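Local coordinates for phosphoribulokinase (Rhodobacter sphaeroides, PDB 1A7J), which catalyses the ATP-dependent phosphorylation of D-ribulose 5-phosphate to D-ribulose 1,5-bisphosphate, a step of the Calvin cycle, at residues Val34-Ile39 / Ser125-Tyr130; Thr66-Ser71 / Met188-His193; Val157-Trp162 / Val212-Pro217; Thr202-Gln207 / Ile233-Pro238. All coordinates share one frame; numbering follows the deposited sequence.

Overall arrangement
From the N terminus, contact 1 comes first: residues 125-130 return to pair with the edge strand 36-40, closing a loop of about 85 residues. Within that loop lies 66-71, which meets helix 180-195 only much later, so contact 2 crosses contact 1. Contact 3, opened by 157-162 and closed by 212-217, crosses contact 2 in turn, and contact 4, between 202-207 and 233-238, crosses contact 3. Contacts 1 and 4 belong to the same mixed sheet, with centres about 22 Å apart. Contact 3 lies on helix 158-168 and contact 2 on helix 180-195, the next helix in the chain, and the two contacts touch, while Val-157 touches Gln-207 between contacts 3 and 4.

Contact 1 (Val34-Ile39 / Ser125-Tyr130); sequences VKAVSI and SHLLFY
Ile-39 is the apolar hub of the face it shares with Val-37, Leu-128 and Tyr-130. Its CG1 meets Leu-128 CD1 at 3.6 Å, the two side chains crossing obliquely, and its CD1 continues over the same methyl. On its other branch, CG2, anti to the backbone N, rests on Tyr-130 CD2 at 3.5 Å. An alanine here would remove both branches and would probably leave the Leu-128 methyls and the Tyr-130 ring more loosely held. Val-37 extends this face by setting CG2 3.9 Å from Leu-128 CD1, and Phe-121 and helix 77-90 pack over it. On the opposite face, that of Leu-127, Val-34 CG1 from the preceding loop meets Leu-127 CD2 at 3.3 Å nearly at a right angle, beneath Phe-29 of helix 21-32.

Between the two faces the backbones bond in parallel register. Phe-129 N donates to Val-37 O, and Phe-129 O accepts from Ile-39 N at 2.8 Å, nearly along the C=O axis; the bond from Val-37 N to Leu-127 O is longer, at 3.3 Å. At the polar edge, toward the start of both segments, His-126 N donates to Lys-35 O at 2.8 Å with an N-H...O angle of 162°. The imidazole returns a weak bond, accepting Lys-35 N on ND1 at the ring edge over 3.4 Å. Strand 36-40 is an outermost strand of the sheet within this chain, and 127-132 joins it to 7-11, the parallel core of a P-loop kinase fold, in which catalytic Asp-42 lies just beyond 36-40.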
# COMPACT_ATOMS: atom_id res chain seq x y z
N VAL A 34 8.04 -19.36 3.98
CA VAL A 34 6.89 -18.73 4.61
C VAL A 34 5.63 -18.95 3.78
O VAL A 34 5.47 -18.35 2.71
CB VAL A 34 7.14 -17.20 4.77
CG1 VAL A 34 5.91 -16.49 5.27
CG2 VAL A 34 8.32 -16.98 5.70
N LYS A 35 4.77 -19.86 4.24
CA LYS A 35 3.45 -20.04 3.65
C LYS A 35 2.56 -18.85 4.00
O LYS A 35 2.32 -18.60 5.18
CB LYS A 35 2.80 -21.34 4.14
CG LYS A 35 1.47 -21.70 3.47
CD LYS A 35 1.51 -21.50 1.94
CE LYS A 35 0.13 -21.67 1.29
NZ LYS A 35 0.02 -20.95 -0.04
N ALA A 36 2.11 -18.12 2.98
CA ALA A 36 1.47 -16.82 3.18
C ALA A 36 0.10 -16.66 2.52
O ALA A 36 -0.05 -16.85 1.32
CB ALA A 36 2.39 -15.71 2.72
N VAL A 37 -0.87 -16.23 3.32
CA VAL A 37 -2.13 -15.75 2.76
C VAL A 37 -2.06 -14.25 2.55
O VAL A 37 -1.28 -13.57 3.20
CB VAL A 37 -3.33 -16.07 3.68
CG1 VAL A 37 -3.44 -17.56 3.91
CG2 VAL A 37 -3.20 -15.33 4.99
N SER A 38 -2.87 -13.72 1.65
CA SER A 38 -2.76 -12.31 1.34
C SER A 38 -4.11 -11.65 1.10
O SER A 38 -5.12 -12.33 0.98
CB SER A 38 -1.84 -12.12 0.13
OG SER A 38 -2.45 -12.59 -1.07
N ILE A 39 -4.12 -10.33 1.26
CA ILE A 39 -5.27 -9.48 1.02
C ILE A 39 -4.82 -8.37 0.06
O ILE A 39 -3.77 -7.77 0.25
CB ILE A 39 -5.75 -8.84 2.34
CG1 ILE A 39 -6.38 -9.89 3.26
CG2 ILE A 39 -6.75 -7.73 2.06
CD1 ILE A 39 -6.87 -9.31 4.58
N SER A 125 -1.10 -21.13 7.67
CA SER A 125 -0.38 -19.92 7.27
C SER A 125 0.59 -19.40 8.34
O SER A 125 0.29 -19.43 9.53
CB SER A 125 -1.37 -18.82 6.89
OG SER A 125 -2.33 -19.31 5.97
N HIS A 126 1.76 -18.98 7.89
CA HIS A 126 2.80 -18.43 8.75
C HIS A 126 2.54 -16.95 9.03
O HIS A 126 2.94 -16.42 10.07
CB HIS A 126 4.19 -18.59 8.07
CG HIS A 126 4.89 -19.91 8.35
ND1 HIS A 126 4.90 -20.96 7.44
CD2 HIS A 126 5.51 -20.38 9.48
CE1 HIS A 126 5.46 -22.03 8.01
NE2 HIS A 126 5.84 -21.71 9.24
N LEU A 127 1.99 -16.25 8.03
CA LEU A 127 1.61 -14.85 8.18
C LEU A 127 0.56 -14.44 7.17
O LEU A 127 0.32 -15.14 6.19
CB LEU A 127 2.81 -13.94 8.04
CG LEU A 127 3.68 -14.16 6.81
CD1 LEU A 127 3.29 -13.21 5.70
CD2 LEU A 127 5.12 -13.95 7.22
N LEU A 128 -0.15 -13.36 7.49
CA LEU A 128 -1.01 -12.71 6.51
C LEU A 128 -0.22 -11.55 5.92
O LEU A 128 0.71 -11.06 6.55
CB LEU A 128 -2.30 -12.20 7.19
CG LEU A 128 -3.22 -11.11 6.59
CD1 LEU A 128 -3.80 -11.53 5.25
CD2 LEU A 128 -4.34 -10.82 7.56
N PHE A 129 -0.51 -11.23 4.67
CA PHE A 129 0.12 -10.12 3.97
C PHE A 129 -0.96 -9.24 3.39
O PHE A 129 -1.81 -9.71 2.65
CB PHE A 129 0.98 -10.64 2.84
CG PHE A 129 1.65 -9.56 2.04
CD1 PHE A 129 2.65 -8.78 2.62
CD2 PHE A 129 1.34 -9.37 0.70
CE1 PHE A 129 3.33 -7.82 1.88
CE2 PHE A 129 2.01 -8.42 -0.05
CZ PHE A 129 3.01 -7.64 0.54
N TYR A 130 -0.88 -7.94 3.66
CA TYR A 130 -1.82 -6.98 3.10
C TYR A 130 -1.06 -5.95 2.25
O TYR A 130 0.02 -5.51 2.63
CB TYR A 130 -2.54 -6.27 4.25
CG TYR A 130 -3.41 -5.12 3.83
CD1 TYR A 130 -2.87 -3.85 3.67
CD2 TYR A 130 -4.75 -5.30 3.55
CE1 TYR A 130 -3.64 -2.79 3.23
CE2 TYR A 130 -5.56 -4.24 3.11
CZ TYR A 130 -4.99 -3.00 2.96
OH TYR A 130 -5.76 -1.93 2.57

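Contact 2 (Thr66-Ser71 / Met188-His193); sequences TFSHFS and MHAYVH. With SO4 (sulfate ion), chain B.
Ser-68 O is held by two donors, both from Ser-71. Ser-71 N reaches it at 2.9 Å, and Ser-71 OG donates at 2.8 Å in the carbonyl plane, on a lone pair. Together they lock Ser-68 to Ser-71 into a type I beta turn. Ser-68 OG accepts a weak bond from Phe-70 N and lies 3.9 Å from Ala-190 CB.

The closed turn is docked on helix 180-195 through Ala-190, whose CB points into it: that methyl stands 3.4 Å from Ser-71 N and 3.6 Å from Phe-70 CB. A small residue at this position lets loop and helix approach closely; no hydrogen bond joins 66-71 to 188-193, but one turn back on the helix Arg-186 NE does bond Phe-67 O. Catalytic Arg-187 of the same helix packs against Ser-68 and Phe-70, which places the turn beside the active site of this P-loop kinase fold and is consistent with its lining one side.

Phe-70 runs alongside Tyr-191, both pointing the same way, and Phe-70 CE2 meets Tyr-191 CD1 at 3.7 Å with the ring planes 54° apart. At the solvent-facing end, Thr-66 CG2 sits over one face of the His-189 imidazole, 4.0 Å from its centroid, a CH-pi contact. His-69 ND1 donates to sulfate O3 at 3.1 Å, and its backbone N weakly to O1 of the ion, which probably came from the crystallisation liquor.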
# COMPACT_ATOMS: atom_id res chain seq x y z
N THR A 66 -15.54 15.98 -2.03
CA THR A 66 -14.54 15.42 -1.11
C THR A 66 -14.57 13.90 -0.98
O THR A 66 -13.80 13.34 -0.20
CB THR A 66 -14.67 15.99 0.31
OG1 THR A 66 -15.78 15.38 0.97
CG2 THR A 66 -14.85 17.51 0.26
N PHE A 67 -15.51 13.24 -1.64
CA PHE A 67 -15.56 11.79 -1.59
C PHE A 67 -14.65 11.13 -2.65
O PHE A 67 -14.65 11.55 -3.82
CB PHE A 67 -16.99 11.30 -1.76
CG PHE A 67 -17.17 9.85 -1.45
CD1 PHE A 67 -16.93 9.38 -0.16
CD2 PHE A 67 -17.53 8.96 -2.44
CE1 PHE A 67 -17.02 8.05 0.12
CE2 PHE A 67 -17.63 7.62 -2.18
CZ PHE A 67 -17.37 7.16 -0.90
N SER A 68 -13.87 10.14 -2.23
CA SER A 68 -13.04 9.35 -3.14
C SER A 68 -12.66 8.05 -2.50
O SER A 68 -12.86 7.87 -1.30
CB SER A 68 -11.77 10.11 -3.51
OG SER A 68 -10.98 10.37 -2.36
N HIS A 69 -11.93 7.24 -3.27
CA HIS A 69 -11.42 5.93 -2.82
C HIS A 69 -10.46 5.98 -1.64
O HIS A 69 -10.02 4.94 -1.17
CB HIS A 69 -10.72 5.24 -3.98
CG HIS A 69 -11.62 4.35 -4.77
ND1 HIS A 69 -11.71 4.41 -6.15
CD2 HIS A 69 -12.51 3.40 -4.38
CE1 HIS A 69 -12.63 3.54 -6.56
NE2 HIS A 69 -13.13 2.92 -5.51
N PHE A 70 -10.03 7.18 -1.29
CA PHE A 70 -9.15 7.42 -0.17
C PHE A 70 -9.94 7.56 1.13
O PHE A 70 -9.44 7.21 2.21
CB PHE A 70 -8.34 8.70 -0.41
CG PHE A 70 -7.22 8.55 -1.43
CD1 PHE A 70 -6.61 7.31 -1.64
CD2 PHE A 70 -6.72 9.67 -2.08
CE1 PHE A 70 -5.52 7.19 -2.50
CE2 PHE A 70 -5.63 9.56 -2.94
CZ PHE A 70 -5.02 8.32 -3.15
N SER A 71 -11.14 8.14 1.06
CA SER A 71 -11.93 8.35 2.27
C SER A 71 -12.21 7.00 2.94
O SER A 71 -12.32 5.98 2.26
CB SER A 71 -13.27 9.02 1.93
OG SER A 71 -13.20 9.77 0.74
N MET A 188 -7.60 15.29 -2.84
CA MET A 188 -6.69 15.86 -1.85
C MET A 188 -7.29 15.86 -0.45
O MET A 188 -6.58 15.71 0.55
CB MET A 188 -6.30 17.27 -2.24
CG MET A 188 -5.33 17.33 -3.41
SD MET A 188 -4.00 16.09 -3.31
CE MET A 188 -2.91 16.87 -2.08
N HIS A 189 -8.61 15.83 -0.40
CA HIS A 189 -9.31 16.09 0.83
C HIS A 189 -9.13 14.88 1.68
O HIS A 189 -8.49 14.97 2.70
CB HIS A 189 -10.81 16.39 0.57
CG HIS A 189 -11.06 17.73 -0.08
ND1 HIS A 189 -11.18 18.89 0.64
CD2 HIS A 189 -11.10 18.09 -1.38
CE1 HIS A 189 -11.28 19.92 -0.19
NE2 HIS A 189 -11.24 19.46 -1.42
N ALA A 190 -9.43 13.72 1.12
CA ALA A 190 -9.22 12.45 1.83
C ALA A 190 -7.77 11.97 1.77
O ALA A 190 -7.42 10.99 2.41
CB ALA A 190 -10.13 11.38 1.26
N TYR A 191 -6.96 12.57 0.91
CA TYR A 191 -5.58 12.18 0.83
C TYR A 191 -4.91 12.74 2.05
O TYR A 191 -4.41 11.98 2.86
CB TYR A 191 -4.93 12.72 -0.44
CG TYR A 191 -3.45 12.47 -0.54
CD1 TYR A 191 -2.96 11.25 -0.98
CD2 TYR A 191 -2.52 13.41 -0.07
CE1 TYR A 191 -1.61 10.96 -0.96
CE2 TYR A 191 -1.15 13.12 -0.03
CZ TYR A 191 -0.71 11.89 -0.47
OH TYR A 191 0.62 11.55 -0.34
N VAL A 192 -5.05 14.04 2.27
CA VAL A 192 -4.43 14.62 3.45
C VAL A 192 -5.14 14.20 4.74
O VAL A 192 -4.52 14.16 5.79
CB VAL A 192 -4.34 16.16 3.39
CG1 VAL A 192 -4.35 16.65 1.95
CG2 VAL A 192 -5.45 16.78 4.16
N HIS A 193 -6.41 13.82 4.66
CA HIS A 193 -7.16 13.44 5.87
C HIS A 193 -7.02 11.96 6.28
O HIS A 193 -6.94 11.67 7.47
CB HIS A 193 -8.65 13.82 5.75
CG HIS A 193 -8.94 15.27 6.01
ND1 HIS A 193 -9.66 16.05 5.13
CD2 HIS A 193 -8.70 16.05 7.09
CE1 HIS A 193 -9.84 17.25 5.66
NE2 HIS A 193 -9.26 17.28 6.84
S SO4 B . -10.76 7.69 -7.46
O1 SO4 B . -11.85 8.01 -6.58
O2 SO4 B . -9.59 7.37 -6.69
O3 SO4 B . -11.13 6.56 -8.26
O4 SO4 B . -10.50 8.80 -8.30

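Contact 3 (Val157-Trp162 / Val212-Pro217); sequences VINLEW and VDTSNP
From its CB onward, Asn-159 lies against Thr-214. CB faces the threonine hydroxyl, with Thr-214 OG1 3.2 Å away; CG stays beside the same oxygen at 3.5 Å; and at the tip ND2 donates to Thr-214 O over 2.7 Å. That bond is short but bent, with an N-H...O angle of 136°, and the donor stands 41° above the carbonyl plane, so the amide grips the loop backbone from over the peptide. CG is anti to the carbonyl carbon of Asn-159, which swings the amide beside the backbone N and across to the loop. An alanine here would lose the amide and with it this hydrogen bond, and would probably leave residues 214-217 less firmly tied to the helix.

The contact fastens the first turn of helix 158-168, which follows parallel strand 150-156 with Val-157 at its N-cap position, to the surface loop leading from strand 204-210 to strand 229-235. One turn further along, Trp-162 and Pro-217 lie side by side, Trp-162 CE3 touching Pro-217 CG at 3.5 Å. Pro-217 CG also approaches the backbone oxygen Asn-159 O at 3.6 Å. Glu-161, on another side of the helix, forms a salt bridge with catalytic Arg-187.

The loop itself contains an Asx turn: Asp-213 OD1 accepts Ser-215 N at 3.1 Å from above the carboxylate plane, and the hydroxyl Ser-215 OG at 2.7 Å through its syn lone pair.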
# COMPACT_ATOMS: atom_id res chain seq x y z
N VAL A 157 6.25 10.76 -3.94
CA VAL A 157 6.06 12.17 -3.63
C VAL A 157 4.82 12.63 -4.36
O VAL A 157 4.54 12.14 -5.44
CB VAL A 157 7.24 13.03 -4.02
CG1 VAL A 157 8.38 12.72 -3.14
CG2 VAL A 157 7.61 12.80 -5.44
N ILE A 158 4.04 13.51 -3.74
CA ILE A 158 2.71 13.84 -4.22
C ILE A 158 2.69 14.11 -5.70
O ILE A 158 2.03 13.39 -6.44
CB ILE A 158 2.15 15.04 -3.45
CG1 ILE A 158 1.99 14.68 -1.96
CG2 ILE A 158 0.81 15.42 -4.02
CD1 ILE A 158 1.70 15.84 -1.08
N ASN A 159 3.62 14.94 -6.16
CA ASN A 159 3.82 15.18 -7.59
C ASN A 159 3.75 13.91 -8.40
O ASN A 159 3.18 13.92 -9.47
CB ASN A 159 5.18 15.79 -7.85
CG ASN A 159 5.32 17.15 -7.31
OD1 ASN A 159 5.63 17.33 -6.15
ND2 ASN A 159 5.27 18.13 -8.19
N LEU A 160 4.43 12.86 -7.98
CA LEU A 160 4.44 11.60 -8.74
C LEU A 160 3.17 10.73 -8.59
O LEU A 160 2.85 9.95 -9.49
CB LEU A 160 5.70 10.79 -8.38
CG LEU A 160 5.99 9.39 -8.92
CD1 LEU A 160 6.30 9.44 -10.40
CD2 LEU A 160 7.17 8.78 -8.15
N GLU A 161 2.40 10.92 -7.51
CA GLU A 161 1.14 10.20 -7.36
C GLU A 161 0.17 10.71 -8.40
O GLU A 161 -0.36 9.92 -9.17
CB GLU A 161 0.56 10.39 -5.96
CG GLU A 161 -0.43 9.30 -5.51
CD GLU A 161 -1.89 9.67 -5.78
OE1 GLU A 161 -2.28 10.83 -5.49
OE2 GLU A 161 -2.65 8.82 -6.31
N TRP A 162 0.10 12.03 -8.57
CA TRP A 162 -0.75 12.64 -9.59
C TRP A 162 -0.42 12.16 -11.00
O TRP A 162 -1.31 11.89 -11.77
CB TRP A 162 -0.64 14.15 -9.57
CG TRP A 162 -0.99 14.78 -8.30
CD1 TRP A 162 -1.54 14.19 -7.20
CD2 TRP A 162 -0.98 16.17 -8.04
NE1 TRP A 162 -1.91 15.14 -6.27
CE2 TRP A 162 -1.58 16.37 -6.77
CE3 TRP A 162 -0.57 17.28 -8.77
CZ2 TRP A 162 -1.78 17.63 -6.23
CZ3 TRP A 162 -0.77 18.54 -8.24
CH2 TRP A 162 -1.37 18.70 -6.97
N VAL A 212 13.67 13.60 -11.82
CA VAL A 212 13.36 14.41 -12.99
C VAL A 212 12.23 15.38 -12.70
O VAL A 212 11.55 15.28 -11.68
CB VAL A 212 12.98 13.56 -14.16
CG1 VAL A 212 14.08 12.61 -14.48
CG2 VAL A 212 11.70 12.81 -13.87
N ASP A 213 11.93 16.22 -13.68
CA ASP A 213 11.11 17.39 -13.44
C ASP A 213 9.65 17.01 -13.36
O ASP A 213 9.00 16.78 -14.38
CB ASP A 213 11.30 18.39 -14.57
CG ASP A 213 10.59 19.68 -14.33
OD1 ASP A 213 10.08 19.87 -13.22
OD2 ASP A 213 10.56 20.52 -15.25
N THR A 214 9.09 17.06 -12.16
CA THR A 214 7.69 16.75 -12.00
C THR A 214 6.88 17.97 -11.54
O THR A 214 5.90 17.83 -10.81
CB THR A 214 7.51 15.62 -10.98
OG1 THR A 214 7.77 16.15 -9.67
CG2 THR A 214 8.47 14.48 -11.26
N SER A 215 7.26 19.16 -12.02
CA SER A 215 6.71 20.40 -11.48
C SER A 215 5.35 20.76 -12.01
O SER A 215 4.66 21.58 -11.42
CB SER A 215 7.66 21.57 -11.73
OG SER A 215 8.05 21.61 -13.08
N ASN A 216 4.99 20.23 -13.16
CA ASN A 216 3.59 20.24 -13.52
C ASN A 216 3.21 18.83 -13.85
O ASN A 216 3.45 18.39 -14.95
CB ASN A 216 3.35 21.12 -14.76
CG ASN A 216 1.93 20.98 -15.30
OD1 ASN A 216 1.12 20.18 -14.81
ND2 ASN A 216 1.60 21.83 -16.27
N PRO A 217 2.58 18.11 -12.90
CA PRO A 217 2.14 16.72 -13.09
C PRO A 217 1.09 16.49 -14.18
O PRO A 217 0.76 15.34 -14.51
CB PRO A 217 1.60 16.33 -11.72
CG PRO A 217 2.31 17.21 -10.78
CD PRO A 217 2.49 18.51 -11.49

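Contact 4 (Thr202-Gln207 / Ile233-Pro238); sequences TDINFQ and IRFRNP
The backbone bonds are those of an antiparallel pair. Asn-205 and Arg-234 form the hydrogen-bonded pair: each N donates to the other's O at 3.0 Å, in the carbonyl plane both times. Beyond the regular strands, Arg-236 N donates to Asp-203 O at 2.9 Å, extending the pairing by one bond.

Apolar contacts gather on the face of Ile-204, Phe-206, Ile-233 and Phe-235, beneath helix 268-284. Ile-233 CG2 stands over one face of the Phe-206 ring, 3.7 Å from its centroid and 18° off the normal, a CH-pi contact. The same methyl meets Ile-204 CG2 at 3.7 Å, while Ile-204 CD1 reaches Phe-235 CE2 at 3.5 Å, the side chains lying side by side.

Charge is concentrated at the end of the pair. Arg-236, bent at chi2 and chi3, folds back so that NH2 forms a salt bridge with Asp-203 OD1 at 2.6 Å; NE adds a weak bond to the same oxygen. The carboxylate and guanidinium planes stand 85° apart, so this is no flat two-pronged pairing: NH2 comes from above the carboxylate. Water 1 donates to Asp-203 OD1 and accepts from Arg-236 NE, and Asp-203 OD2 takes the backbone N of Lys-151.

Strand 204-210, which runs parallel to strand 150-156, is thus joined to its antiparallel neighbour by an apolar face and a charged end, where the arginine and the other bonds would favour an ionised Asp-203.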
# COMPACT_ATOMS: atom_id res chain seq x y z
N THR A 202 3.79 3.68 10.39
CA THR A 202 4.56 2.60 9.79
C THR A 202 5.93 2.44 10.46
O THR A 202 6.39 3.34 11.13
CB THR A 202 4.75 2.88 8.28
OG1 THR A 202 5.03 4.27 8.08
CG2 THR A 202 3.48 2.58 7.52
N ASP A 203 6.55 1.27 10.32
CA ASP A 203 7.88 1.03 10.86
C ASP A 203 8.96 1.45 9.89
O ASP A 203 10.04 1.85 10.29
CB ASP A 203 8.05 -0.45 11.17
CG ASP A 203 7.22 -0.91 12.35
OD1 ASP A 203 7.58 -0.65 13.51
OD2 ASP A 203 6.22 -1.62 12.12
N ILE A 204 8.75 1.20 8.60
CA ILE A 204 9.75 1.57 7.60
C ILE A 204 9.04 2.20 6.43
O ILE A 204 8.09 1.62 5.93
CB ILE A 204 10.50 0.34 7.09
CG1 ILE A 204 11.17 -0.38 8.25
CG2 ILE A 204 11.57 0.76 6.09
CD1 ILE A 204 12.19 -1.41 7.84
N ASN A 205 9.44 3.40 6.02
CA ASN A 205 8.88 3.98 4.81
C ASN A 205 9.87 3.86 3.68
O ASN A 205 11.04 4.11 3.86
CB ASN A 205 8.56 5.45 5.01
CG ASN A 205 7.42 5.68 5.95
OD1 ASN A 205 6.46 4.92 5.99
ND2 ASN A 205 7.44 6.81 6.63
N PHE A 206 9.38 3.50 2.51
CA PHE A 206 10.10 3.63 1.26
C PHE A 206 9.45 4.76 0.44
O PHE A 206 8.30 4.63 0.06
CB PHE A 206 9.99 2.31 0.51
CG PHE A 206 10.71 1.16 1.19
CD1 PHE A 206 10.16 0.51 2.29
CD2 PHE A 206 11.93 0.70 0.71
CE1 PHE A 206 10.80 -0.56 2.87
CE2 PHE A 206 12.57 -0.37 1.28
CZ PHE A 206 12.01 -0.99 2.36
N GLN A 207 10.12 5.89 0.22
CA GLN A 207 9.48 7.00 -0.50
C GLN A 207 10.09 7.23 -1.88
O GLN A 207 11.27 7.49 -1.98
CB GLN A 207 9.56 8.30 0.30
CG GLN A 207 8.62 9.38 -0.24
CD GLN A 207 8.83 10.74 0.37
OE1 GLN A 207 9.88 11.01 0.94
NE2 GLN A 207 7.85 11.60 0.24
N ILE A 233 14.66 5.35 2.18
CA ILE A 233 14.16 4.32 3.08
C ILE A 233 14.44 4.77 4.49
O ILE A 233 15.58 4.84 4.88
CB ILE A 233 14.82 2.98 2.83
CG1 ILE A 233 14.81 2.67 1.34
CG2 ILE A 233 14.06 1.90 3.54
CD1 ILE A 233 15.86 1.67 0.95
N ARG A 234 13.42 5.28 5.17
CA ARG A 234 13.57 5.70 6.54
C ARG A 234 13.03 4.69 7.55
O ARG A 234 11.88 4.28 7.44
CB ARG A 234 12.86 7.03 6.76
CG ARG A 234 13.44 7.75 7.95
CD ARG A 234 12.53 8.79 8.50
NE ARG A 234 11.30 8.18 8.94
CZ ARG A 234 10.72 8.40 10.10
NH1 ARG A 234 11.15 9.37 10.91
NH2 ARG A 234 9.66 7.69 10.42
N PHE A 235 13.87 4.32 8.52
CA PHE A 235 13.48 3.46 9.63
C PHE A 235 13.00 4.26 10.84
O PHE A 235 13.78 4.99 11.46
CB PHE A 235 14.65 2.57 10.07
CG PHE A 235 15.18 1.68 8.99
CD1 PHE A 235 15.80 2.23 7.86
CD2 PHE A 235 15.05 0.30 9.07
CE1 PHE A 235 16.27 1.41 6.84
CE2 PHE A 235 15.52 -0.52 8.04
CZ PHE A 235 16.12 0.04 6.93
N ARG A 236 11.76 4.01 11.26
CA ARG A 236 11.20 4.53 12.52
C ARG A 236 12.24 4.44 13.63
O ARG A 236 12.47 5.40 14.36
CB ARG A 236 9.96 3.72 12.93
CG ARG A 236 8.84 4.51 13.63
CD ARG A 236 8.12 3.73 14.79
NE ARG A 236 7.49 2.45 14.43
CZ ARG A 236 6.18 2.19 14.50
NH1 ARG A 236 5.29 3.18 14.53
NH2 ARG A 236 5.74 0.93 14.42
N ASN A 237 12.83 3.25 13.80
CA ASN A 237 13.89 3.07 14.77
C ASN A 237 15.01 2.27 14.16
O ASN A 237 14.82 1.12 13.73
CB ASN A 237 13.38 2.36 16.03
CG ASN A 237 14.48 2.09 17.05
OD1 ASN A 237 15.06 3.01 17.63
ND2 ASN A 237 14.72 0.82 17.31
N PRO A 238 16.19 2.89 14.04
CA PRO A 238 17.36 2.36 13.34
C PRO A 238 18.33 1.61 14.25
O PRO A 238 19.55 1.76 14.13
CB PRO A 238 18.01 3.61 12.76
CG PRO A 238 17.67 4.67 13.77
CD PRO A 238 16.29 4.34 14.29
O HOH W 1 9.59 0.45 14.56